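Concanavalin B (Canavalia ensiformis, PDB 6CAF) may act as a carbohydrate-binding seed protein, built on the chitinase-like TIM barrel of glycosyl hydrolase family 18. Local coordinates at residues A120-A123 against K124-E128; Y196-N199 against A200-R204; L73-E76 against G77-P81; L162-D165 against N166-E169. One frame throughout, in Å; residues are numbered along the deposited sequence.

Interaction 1 of 4, residues A120-A123 against K124-E128; sequences ADYA and KDLAE
The first turns of helix 120-135, one of the outer helices of the TIM barrel, bring Tyr122 and Leu126 together on one side. Four backbone bonds of the i to i+4 kind wind this start. The first is weak, 3.4 Å from Lys124 N to Ala120 O. The bonding tightens at the third, where Leu126 N is 2.7 Å from Tyr122 O and meets it nearly head-on, at a C=O...N angle of 163°. Tyr122 has CG anti to the backbone N (chi1 -173°), which swings the ring aslant toward the next turn, where Leu126 lies. The ring passes Leu126 obliquely, with CE2 4.0 Å from Leu126 CB and 4.1 Å from Leu126 CD2. The carboxylate of Asp125 crosses the same ring nearly at right angles, the planes 81° apart, and Asp125 OD2 is 4.1 Å from Tyr122 CD1. One turn apart, Lys124 NZ and Glu128 OE2 form a salt bridge of 2.7 Å. The ammonium comes in on the anti side of that oxygen. The hydroxyl of the buried Tyr122 is hydrogen-bonded beyond the helix, to Ile68 O and Gly65 N. Tyr122 and Leu126 both rest on Phe64 of strand 55-64 and on Pro71. Ala127 and Glu128 instead touch Ile174 of helix 164-178, so helix 120-135 packs between strand 55-64 and helix 164-178.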
loop_
_atom_site.group_PDB
_atom_site.type_symbol
_atom_site.label_atom_id
_atom_site.label_comp_id
_atom_site.label_asym_id
_atom_site.label_seq_id
_atom_site.Cartn_x
_atom_site.Cartn_y
_atom_site.Cartn_z
ATOM N N ALA A 120 17.122 12.180 -11.120
ATOM C CA ALA A 120 17.169 12.858 -9.851
ATOM C C ALA A 120 16.333 14.152 -9.897
ATOM O O ALA A 120 15.673 14.530 -8.923
ATOM C CB ALA A 120 18.613 13.158 -9.469
ATOM N N ASP A 121 16.355 14.833 -11.033
ATOM C CA ASP A 121 15.632 16.085 -11.160
ATOM C C ASP A 121 14.127 15.852 -11.209
ATOM O O ASP A 121 13.357 16.567 -10.540
ATOM C CB ASP A 121 16.085 16.876 -12.378
ATOM C CG ASP A 121 17.511 17.352 -12.267
ATOM O OD1 ASP A 121 18.123 17.314 -11.174
ATOM O OD2 ASP A 121 18.029 17.804 -13.307
ATOM N N TYR A 122 13.700 14.866 -11.994
ATOM C CA TYR A 122 12.278 14.597 -12.058
ATOM C C TYR A 122 11.757 14.083 -10.722
ATOM O O TYR A 122 10.612 14.326 -10.351
ATOM C CB TYR A 122 11.925 13.624 -13.165
ATOM C CG TYR A 122 10.434 13.443 -13.361
ATOM C CD1 TYR A 122 9.670 14.409 -13.969
ATOM C CD2 TYR A 122 9.797 12.292 -12.909
ATOM C CE1 TYR A 122 8.308 14.242 -14.146
ATOM C CE2 TYR A 122 8.438 12.120 -13.075
ATOM C CZ TYR A 122 7.709 13.094 -13.704
ATOM O OH TYR A 122 6.365 12.860 -13.917
ATOM N N ALA A 123 12.592 13.343 -10.003
ATOM C CA ALA A 123 12.169 12.884 -8.687
ATOM C C ALA A 123 11.789 14.058 -7.802
ATOM O O ALA A 123 10.832 13.960 -7.034
ATOM C CB ALA A 123 13.273 12.051 -8.045
ATOM N N LYS A 124 12.548 15.157 -7.871
ATOM C CA LYS A 124 12.159 16.352 -7.125
ATOM C C LYS A 124 10.875 16.974 -7.672
ATOM O O LYS A 124 9.953 17.307 -6.909
ATOM C CB LYS A 124 13.307 17.362 -7.108
ATOM C CG LYS A 124 12.988 18.691 -6.457
ATOM C CD LYS A 124 12.513 18.526 -5.029
ATOM C CE LYS A 124 12.383 19.878 -4.355
ATOM N NZ LYS A 124 11.746 19.754 -3.019
ATOM N N ASP A 125 10.771 17.097 -8.986
ATOM C CA ASP A 125 9.569 17.652 -9.602
ATOM C C ASP A 125 8.336 16.827 -9.159
ATOM O O ASP A 125 7.280 17.376 -8.818
ATOM C CB ASP A 125 9.631 17.578 -11.138
ATOM C CG ASP A 125 10.621 18.487 -11.797
ATOM O OD1 ASP A 125 11.123 19.416 -11.174
ATOM O OD2 ASP A 125 10.836 18.259 -13.012
ATOM N N LEU A 126 8.440 15.503 -9.216
ATOM C CA LEU A 126 7.331 14.640 -8.881
ATOM C C LEU A 126 7.010 14.723 -7.391
ATOM O O LEU A 126 5.833 14.734 -7.008
ATOM C CB LEU A 126 7.640 13.202 -9.320
ATOM C CG LEU A 126 6.520 12.195 -9.127
ATOM C CD1 LEU A 126 5.279 12.549 -9.908
ATOM C CD2 LEU A 126 6.990 10.788 -9.466
ATOM N N ALA A 127 8.034 14.738 -6.540
ATOM C CA ALA A 127 7.760 14.882 -5.121
ATOM C C ALA A 127 7.003 16.174 -4.839
ATOM O O ALA A 127 6.055 16.196 -4.047
ATOM C CB ALA A 127 9.072 14.843 -4.355
ATOM N N GLU A 128 7.419 17.261 -5.473
ATOM C CA GLU A 128 6.736 18.532 -5.313
ATOM C C GLU A 128 5.308 18.463 -5.820
ATOM O O GLU A 128 4.386 18.978 -5.185
ATOM C CB GLU A 128 7.503 19.654 -6.022
ATOM C CG GLU A 128 8.780 20.065 -5.280
ATOM C CD GLU A 128 8.513 20.835 -4.006
ATOM O OE1 GLU A 128 7.603 21.728 -4.028
ATOM O OE2 GLU A 128 9.219 20.654 -2.996
#

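Interaction 2 of 4, residues Y196-N199 against A200-R204; sequences YLDN and AIQTR
Asp198 and Gln202 reach along one side of the short helix 198-202, which belongs to a beta-alpha-beta unit of the TIM barrel between strands 183-186 and 208-212. Their side chains pass each other at a slant, the carboxylate and amide planes 32° apart. They do not bond directly, since Asp198 OD1 stays 4.1 Å from Gln202 NE2. A water joins them: it donates to Asp198 OD1 and accepts from Gln202 NE2, at 2.6 Å on each arm. Asp198 has CG anti to its own nitrogen (chi1 -164°), and Gln202 is bent at chi2 (-62°), which turns its amide back toward the carboxylate. Gln202 NE2 also makes a weak bond to Ser239 O.

The apolar side is built by Leu197, Ala200 and Ile201. The outer end of Ile201, CD1, lies 4.0 Å from Leu197 CB, and Leu197 CD2 is 4.2 Å from Ala200 CB. Ala200 and Ile201 then pack on Phe206, and Ala200 also meets Leu168 of helix 164-178. Under these side chains, Ile201 N binds Leu197 O at 2.8 Å. A second water extends the backbone pattern by accepting a hydrogen bond from Ala200 N and donating one to Tyr196 O.

At the far end the chain leaves helical geometry at Arg204, whose phi is positive. Just before it, Ala200 O is gripped by two donors of one residue, Thr203 N at 3.1 Å and Thr203 OG1 at 2.7 Å.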
loop_
_atom_site.group_PDB
_atom_site.type_symbol
_atom_site.label_atom_id
_atom_site.label_comp_id
_atom_site.label_asym_id
_atom_site.label_seq_id
_atom_site.Cartn_x
_atom_site.Cartn_y
_atom_site.Cartn_z
ATOM N N TYR A 196 13.434 -3.629 -7.340
ATOM C CA TYR A 196 13.118 -2.245 -7.633
ATOM C C TYR A 196 13.258 -1.301 -6.463
ATOM O O TYR A 196 13.627 -0.139 -6.645
ATOM C CB TYR A 196 11.708 -2.129 -8.220
ATOM C CG TYR A 196 11.525 -2.958 -9.433
ATOM C CD1 TYR A 196 12.250 -2.694 -10.580
ATOM C CD2 TYR A 196 10.598 -3.993 -9.461
ATOM C CE1 TYR A 196 12.096 -3.469 -11.721
ATOM C CE2 TYR A 196 10.429 -4.776 -10.590
ATOM C CZ TYR A 196 11.180 -4.501 -11.722
ATOM O OH TYR A 196 11.005 -5.235 -12.862
ATOM N N LEU A 197 12.946 -1.798 -5.261
ATOM C CA LEU A 197 12.823 -0.950 -4.104
ATOM C C LEU A 197 13.939 -1.112 -3.089
ATOM O O LEU A 197 13.911 -0.423 -2.067
ATOM C CB LEU A 197 11.470 -1.191 -3.431
ATOM C CG LEU A 197 10.268 -0.578 -4.148
ATOM C CD1 LEU A 197 8.974 -1.180 -3.617
ATOM C CD2 LEU A 197 10.298 0.927 -3.995
ATOM N N ASP A 198 14.927 -1.976 -3.310
ATOM C CA ASP A 198 15.920 -2.166 -2.262
ATOM C C ASP A 198 16.641 -0.878 -1.883
ATOM O O ASP A 198 16.804 -0.582 -0.703
ATOM C CB ASP A 198 16.934 -3.254 -2.564
ATOM C CG ASP A 198 17.714 -3.687 -1.307
ATOM O OD1 ASP A 198 17.090 -4.039 -0.294
ATOM O OD2 ASP A 198 18.951 -3.649 -1.349
ATOM N N ASN A 199 17.116 -0.121 -2.874
ATOM C CA ASN A 199 17.835 1.111 -2.524
ATOM C C ASN A 199 16.919 2.063 -1.750
ATOM O O ASN A 199 17.342 2.692 -0.768
ATOM C CB ASN A 199 18.391 1.820 -3.748
ATOM C CG ASN A 199 19.606 1.160 -4.294
ATOM O OD1 ASN A 199 20.267 0.383 -3.639
ATOM N ND2 ASN A 199 19.956 1.554 -5.489
ATOM N N ALA A 200 15.669 2.193 -2.192
ATOM C CA ALA A 200 14.748 3.045 -1.444
ATOM C C ALA A 200 14.567 2.537 -0.010
ATOM O O ALA A 200 14.586 3.323 0.948
ATOM C CB ALA A 200 13.424 3.143 -2.178
ATOM N N ILE A 201 14.366 1.241 0.152
ATOM C CA ILE A 201 14.132 0.711 1.485
ATOM C C ILE A 201 15.361 0.909 2.378
ATOM O O ILE A 201 15.216 1.205 3.574
ATOM C CB ILE A 201 13.671 -0.745 1.419
ATOM C CG1 ILE A 201 12.304 -0.782 0.757
ATOM C CG2 ILE A 201 13.608 -1.334 2.815
ATOM C CD1 ILE A 201 11.828 -2.181 0.393
ATOM N N GLN A 202 16.539 0.821 1.796
ATOM C CA GLN A 202 17.766 0.990 2.560
ATOM C C GLN A 202 17.976 2.421 3.047
ATOM O O GLN A 202 18.814 2.630 3.924
ATOM C CB GLN A 202 18.953 0.504 1.757
ATOM C CG GLN A 202 18.987 -1.021 1.633
ATOM C CD GLN A 202 19.132 -1.699 2.982
ATOM O OE1 GLN A 202 20.084 -1.435 3.691
ATOM N NE2 GLN A 202 18.175 -2.550 3.345
ATOM N N THR A 203 17.211 3.398 2.538
ATOM C CA THR A 203 17.290 4.774 3.085
ATOM C C THR A 203 16.706 4.876 4.501
ATOM O O THR A 203 16.927 5.879 5.181
ATOM C CB THR A 203 16.522 5.803 2.234
ATOM O OG1 THR A 203 15.119 5.574 2.343
ATOM C CG2 THR A 203 16.986 5.847 0.794
ATOM N N ARG A 204 15.890 3.903 4.885
ATOM C CA ARG A 204 15.182 3.926 6.167
ATOM C C ARG A 204 14.112 4.998 6.260
ATOM O O ARG A 204 13.584 5.244 7.355
ATOM C CB ARG A 204 16.151 3.989 7.356
ATOM C CG ARG A 204 17.250 2.964 7.229
ATOM C CD ARG A 204 18.156 2.917 8.441
ATOM N NE ARG A 204 19.206 1.923 8.216
ATOM C CZ ARG A 204 20.152 1.604 9.067
ATOM N NH1 ARG A 204 20.174 2.142 10.256
ATOM N NH2 ARG A 204 21.085 0.749 8.697
HETATM O O HOH W 1 14.961 1.615 -4.961
HETATM O O HOH W 2 16.056 -3.196 1.911
#

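Interaction 3 of 4, residues L73-E76 against G77-P81; sequences LELE and GVCGP
Leu75 O takes two backbone N-H groups, Val78 N at 2.8 Å and Cys79 N at 3.0 Å. The two approach differently. Cys79 N lies in the carbonyl plane on a lone pair, whereas Val78 N sits above that plane. Val78 and Cys79 thus both face Leu75, which makes a classic beta bulge. In return Leu75 N donates to Cys79 O at 2.9 Å and closes a single antiparallel hydrogen-bonded pair. The chain reverses through Gly77, whose positive phi suits glycine.

On one side of the turn Leu75 packs against Val78 and Cys79. Its CD1 is 3.7 Å from Cys79 SG, and its CB is 3.8 Å from Val78 CB. Cys79 SG lies between its backbone N and carbonyl carbon (chi1 65°), directed at the leucine. It is bonded to Cys87 SG in a disulfide. Leu75 and Val78 also rest on Trp36 of strand 31-36.

On the other side Glu74 bends back over the returning chain at Gly80 and Pro81. Its OE2 comes within 3.2 Å of Pro81 CD, and its OE1 lies 3.5 Å from Gly80 CA. Pro81 N has no hydrogen to offer, so these are packing contacts. OE1 is hydrogen-bonded to Ser82 OG. The turn is therefore held by three backbone bonds, while the disulfide ties the returning arm covalently to a later part of the same loop, ahead of helix 91-99.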
loop_
_atom_site.group_PDB
_atom_site.type_symbol
_atom_site.label_atom_id
_atom_site.label_comp_id
_atom_site.label_asym_id
_atom_site.label_seq_id
_atom_site.Cartn_x
_atom_site.Cartn_y
_atom_site.Cartn_z
ATOM N N LEU A 73 -4.559 11.267 -12.909
ATOM C CA LEU A 73 -5.049 10.077 -12.269
ATOM C C LEU A 73 -6.187 9.463 -13.077
ATOM O O LEU A 73 -7.144 10.139 -13.455
ATOM C CB LEU A 73 -5.502 10.421 -10.846
ATOM C CG LEU A 73 -5.914 9.215 -9.992
ATOM C CD1 LEU A 73 -4.722 8.325 -9.699
ATOM C CD2 LEU A 73 -6.533 9.711 -8.723
ATOM N N GLU A 74 -6.076 8.169 -13.322
ATOM C CA GLU A 74 -7.129 7.406 -13.966
ATOM C C GLU A 74 -7.352 6.149 -13.138
ATOM O O GLU A 74 -6.459 5.327 -12.990
ATOM C CB GLU A 74 -6.699 6.990 -15.374
ATOM C CG GLU A 74 -6.639 8.119 -16.382
ATOM C CD GLU A 74 -7.907 8.275 -17.204
ATOM O OE1 GLU A 74 -8.941 7.662 -16.898
ATOM O OE2 GLU A 74 -7.844 9.036 -18.167
ATOM N N LEU A 75 -8.545 6.039 -12.590
ATOM C CA LEU A 75 -8.944 4.876 -11.803
ATOM C C LEU A 75 -9.926 4.091 -12.669
ATOM O O LEU A 75 -10.969 4.632 -13.074
ATOM C CB LEU A 75 -9.592 5.321 -10.494
ATOM C CG LEU A 75 -8.687 6.136 -9.555
ATOM C CD1 LEU A 75 -9.427 6.421 -8.259
ATOM C CD2 LEU A 75 -7.371 5.421 -9.293
ATOM N N GLU A 76 -9.570 2.835 -12.972
ATOM C CA GLU A 76 -10.239 2.037 -13.996
ATOM C C GLU A 76 -11.730 1.905 -13.735
ATOM O O GLU A 76 -12.149 1.361 -12.712
ATOM C CB GLU A 76 -9.592 0.661 -14.080
ATOM C CG GLU A 76 -10.085 -0.194 -15.226
ATOM C CD GLU A 76 -9.585 -1.626 -15.096
ATOM O OE1 GLU A 76 -8.319 -1.829 -15.215
ATOM O OE2 GLU A 76 -10.476 -2.527 -14.830
ATOM N N GLY A 77 -12.526 2.435 -14.654
ATOM C CA GLY A 77 -13.968 2.359 -14.536
ATOM C C GLY A 77 -14.557 3.200 -13.422
ATOM O O GLY A 77 -15.744 3.030 -13.076
ATOM N N VAL A 78 -13.743 4.085 -12.859
ATOM C CA VAL A 78 -14.156 4.865 -11.701
ATOM C C VAL A 78 -14.075 6.368 -12.011
ATOM O O VAL A 78 -15.051 7.088 -11.897
ATOM C CB VAL A 78 -13.299 4.549 -10.475
ATOM C CG1 VAL A 78 -13.650 5.462 -9.321
ATOM C CG2 VAL A 78 -13.492 3.100 -10.054
ATOM N N CYS A 79 -12.915 6.836 -12.451
ATOM C CA CYS A 79 -12.765 8.255 -12.729
ATOM C C CYS A 79 -11.552 8.534 -13.558
ATOM O O CYS A 79 -10.637 7.715 -13.632
ATOM C CB CYS A 79 -12.714 9.096 -11.451
ATOM S SG CYS A 79 -11.278 8.772 -10.416
ATOM N N GLY A 80 -11.563 9.714 -14.169
ATOM C CA GLY A 80 -10.460 10.198 -14.941
ATOM C C GLY A 80 -10.986 10.617 -16.275
ATOM O O GLY A 80 -12.166 10.336 -16.617
ATOM N N PRO A 81 -10.140 11.299 -17.062
ATOM C CA PRO A 81 -10.605 11.814 -18.350
ATOM C C PRO A 81 -11.186 10.726 -19.230
ATOM O O PRO A 81 -12.162 10.948 -19.929
ATOM C CB PRO A 81 -9.340 12.378 -19.002
ATOM C CG PRO A 81 -8.358 12.554 -17.921
ATOM C CD PRO A 81 -8.781 11.732 -16.731
#

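Interaction 4 of 4, residues L162-D165 against N166-E169; sequences LNWD and NLLE
Asn163 stands at the N-cap position of helix 164-178, and its carbonyl O opens the helix by accepting Leu167 N at 2.9 Å. Leu168 N to Trp164 O and Glu169 N to Asp165 O carry on the same i to i+4 pattern.

The side chain of Asn163 makes no capping bond. It turns its amide to Asn166 instead. Asn166 ND2 donates to Asn163 OD1 at 2.8 Å, on a lone pair in the carbonyl plane. The acceptor also lies in the plane of the Asn166 amide, although the two amides are twisted 36° apart. Asn166 was modelled in two conformers, so the bond holds for this conformer and is doubtful for the other.

Asp165 lies alongside Asn166. Its CG is set between its own nitrogen and carbonyl carbon (chi1 55°), which folds the carboxylate back over the next peptide. Asp165 OD1 thus comes 2.9 Å from Asn166 N, a weak bond with an N-H...O angle of 127°.

Behind the polar side, Trp164 and Leu167 run side by side and point the same way. Leu167 CD2 is 4.0 Å from both CE3 and CZ3 of the indole. The indole NE1 bonds Asp160 O, in the loop just before the helix, which would limit rotation of the ring. Leu167 and Leu168 both touch Phe153 of strand 150-154. An outer helix turning apolar residues to the strand before it is characteristic of the beta-alpha-beta crossover, the repeating step of the TIM barrel.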
loop_
_atom_site.group_PDB
_atom_site.type_symbol
_atom_site.label_atom_id
_atom_site.label_comp_id
_atom_site.label_asym_id
_atom_site.label_seq_id
_atom_site.Cartn_x
_atom_site.Cartn_y
_atom_site.Cartn_z
ATOM N N LEU A 162 15.842 2.635 -11.224
ATOM C CA LEU A 162 16.553 3.790 -10.734
ATOM C C LEU A 162 15.590 4.851 -10.204
ATOM O O LEU A 162 14.424 4.898 -10.563
ATOM C CB LEU A 162 17.441 4.386 -11.835
ATOM C CG LEU A 162 18.636 3.540 -12.262
ATOM C CD1 LEU A 162 19.418 4.282 -13.332
ATOM C CD2 LEU A 162 19.541 3.197 -11.115
ATOM N N ASN A 163 16.123 5.714 -9.347
ATOM C CA ASN A 163 15.486 6.948 -8.928
ATOM C C ASN A 163 14.290 6.814 -7.985
ATOM O O ASN A 163 13.775 7.819 -7.539
ATOM C CB ASN A 163 15.152 7.841 -10.121
ATOM C CG ASN A 163 16.402 8.279 -10.838
ATOM O OD1 ASN A 163 17.242 8.941 -10.245
ATOM N ND2 ASN A 163 16.575 7.834 -12.066
ATOM N N TRP A 164 13.908 5.592 -7.603
ATOM C CA TRP A 164 12.871 5.448 -6.578
ATOM C C TRP A 164 13.393 5.887 -5.219
ATOM O O TRP A 164 12.651 6.467 -4.408
ATOM C CB TRP A 164 12.351 3.992 -6.536
ATOM C CG TRP A 164 11.763 3.603 -7.842
ATOM C CD1 TRP A 164 12.291 2.742 -8.738
ATOM C CD2 TRP A 164 10.602 4.163 -8.453
ATOM N NE1 TRP A 164 11.536 2.728 -9.865
ATOM C CE2 TRP A 164 10.496 3.607 -9.724
ATOM C CE3 TRP A 164 9.631 5.104 -8.043
ATOM C CZ2 TRP A 164 9.452 3.937 -10.592
ATOM C CZ3 TRP A 164 8.618 5.424 -8.888
ATOM C CH2 TRP A 164 8.543 4.848 -10.156
ATOM N N ASP A 165 14.671 5.622 -4.961
ATOM C CA ASP A 165 15.319 6.159 -3.795
ATOM C C ASP A 165 15.318 7.671 -3.806
ATOM O O ASP A 165 15.009 8.292 -2.790
ATOM C CB ASP A 165 16.736 5.578 -3.561
ATOM C CG ASP A 165 17.674 5.730 -4.733
ATOM O OD1 ASP A 165 17.282 6.078 -5.863
ATOM O OD2 ASP A 165 18.864 5.449 -4.504
ATOM N N ASN A 166 15.603 8.284 -4.933
ATOM C CA ASN A 166 15.576 9.734 -5.013
ATOM C C ASN A 166 14.164 10.289 -4.771
ATOM O O ASN A 166 14.000 11.290 -4.085
ATOM C CB ASN A 166 16.136 10.199 -6.363
ATOM C CG ASN A 166 17.619 9.964 -6.471
ATOM O OD1 ASN A 166 18.337 10.124 -5.473
ATOM N ND2 ASN A 166 18.093 9.571 -7.664
ATOM N N LEU A 167 13.152 9.638 -5.330
ATOM C CA LEU A 167 11.779 10.105 -5.116
ATOM C C LEU A 167 11.442 10.082 -3.634
ATOM O O LEU A 167 10.848 11.025 -3.070
ATOM C CB LEU A 167 10.816 9.264 -5.935
ATOM C CG LEU A 167 9.343 9.633 -5.774
ATOM C CD1 LEU A 167 9.039 11.065 -6.134
ATOM C CD2 LEU A 167 8.464 8.681 -6.581
ATOM N N LEU A 168 11.766 8.960 -2.991
ATOM C CA LEU A 168 11.538 8.831 -1.575
ATOM C C LEU A 168 12.300 9.897 -0.780
ATOM O O LEU A 168 11.725 10.533 0.119
ATOM C CB LEU A 168 11.947 7.431 -1.124
ATOM C CG LEU A 168 11.830 7.182 0.363
ATOM C CD1 LEU A 168 10.417 7.394 0.881
ATOM C CD2 LEU A 168 12.351 5.779 0.674
ATOM N N GLU A 169 13.583 10.100 -1.109
ATOM C CA GLU A 169 14.394 11.106 -0.456
ATOM C C GLU A 169 13.768 12.490 -0.570
ATOM O O GLU A 169 13.722 13.264 0.396
ATOM C CB GLU A 169 15.769 11.123 -1.099
ATOM C CG GLU A 169 16.676 12.226 -0.581
ATOM C CD GLU A 169 17.055 12.062 0.868
ATOM O OE1 GLU A 169 17.145 10.904 1.294
ATOM O OE2 GLU A 169 17.278 13.085 1.551
#

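From the N terminus the order is interaction 3, then 1, 4 and 2. They follow in series, with no nesting or crossing. Interaction 3 closes a turn in the long loop between strand 55-64 and helix 91-99, and it lies apart, its centre about 24 Å from that of interaction 1. The other three sit at or near the starts of successive outer helices. Interaction 4 is in the middle: its centre is about 9 Å from that of interaction 1 and about 8 Å from that of interaction 2, and it touches both. Leu167 packs on Ala127, and Leu168 on Thr203. Interactions 1 and 2 do not touch. Helix 164-178 therefore joins helices 120-135 and 198-202 round the barrel.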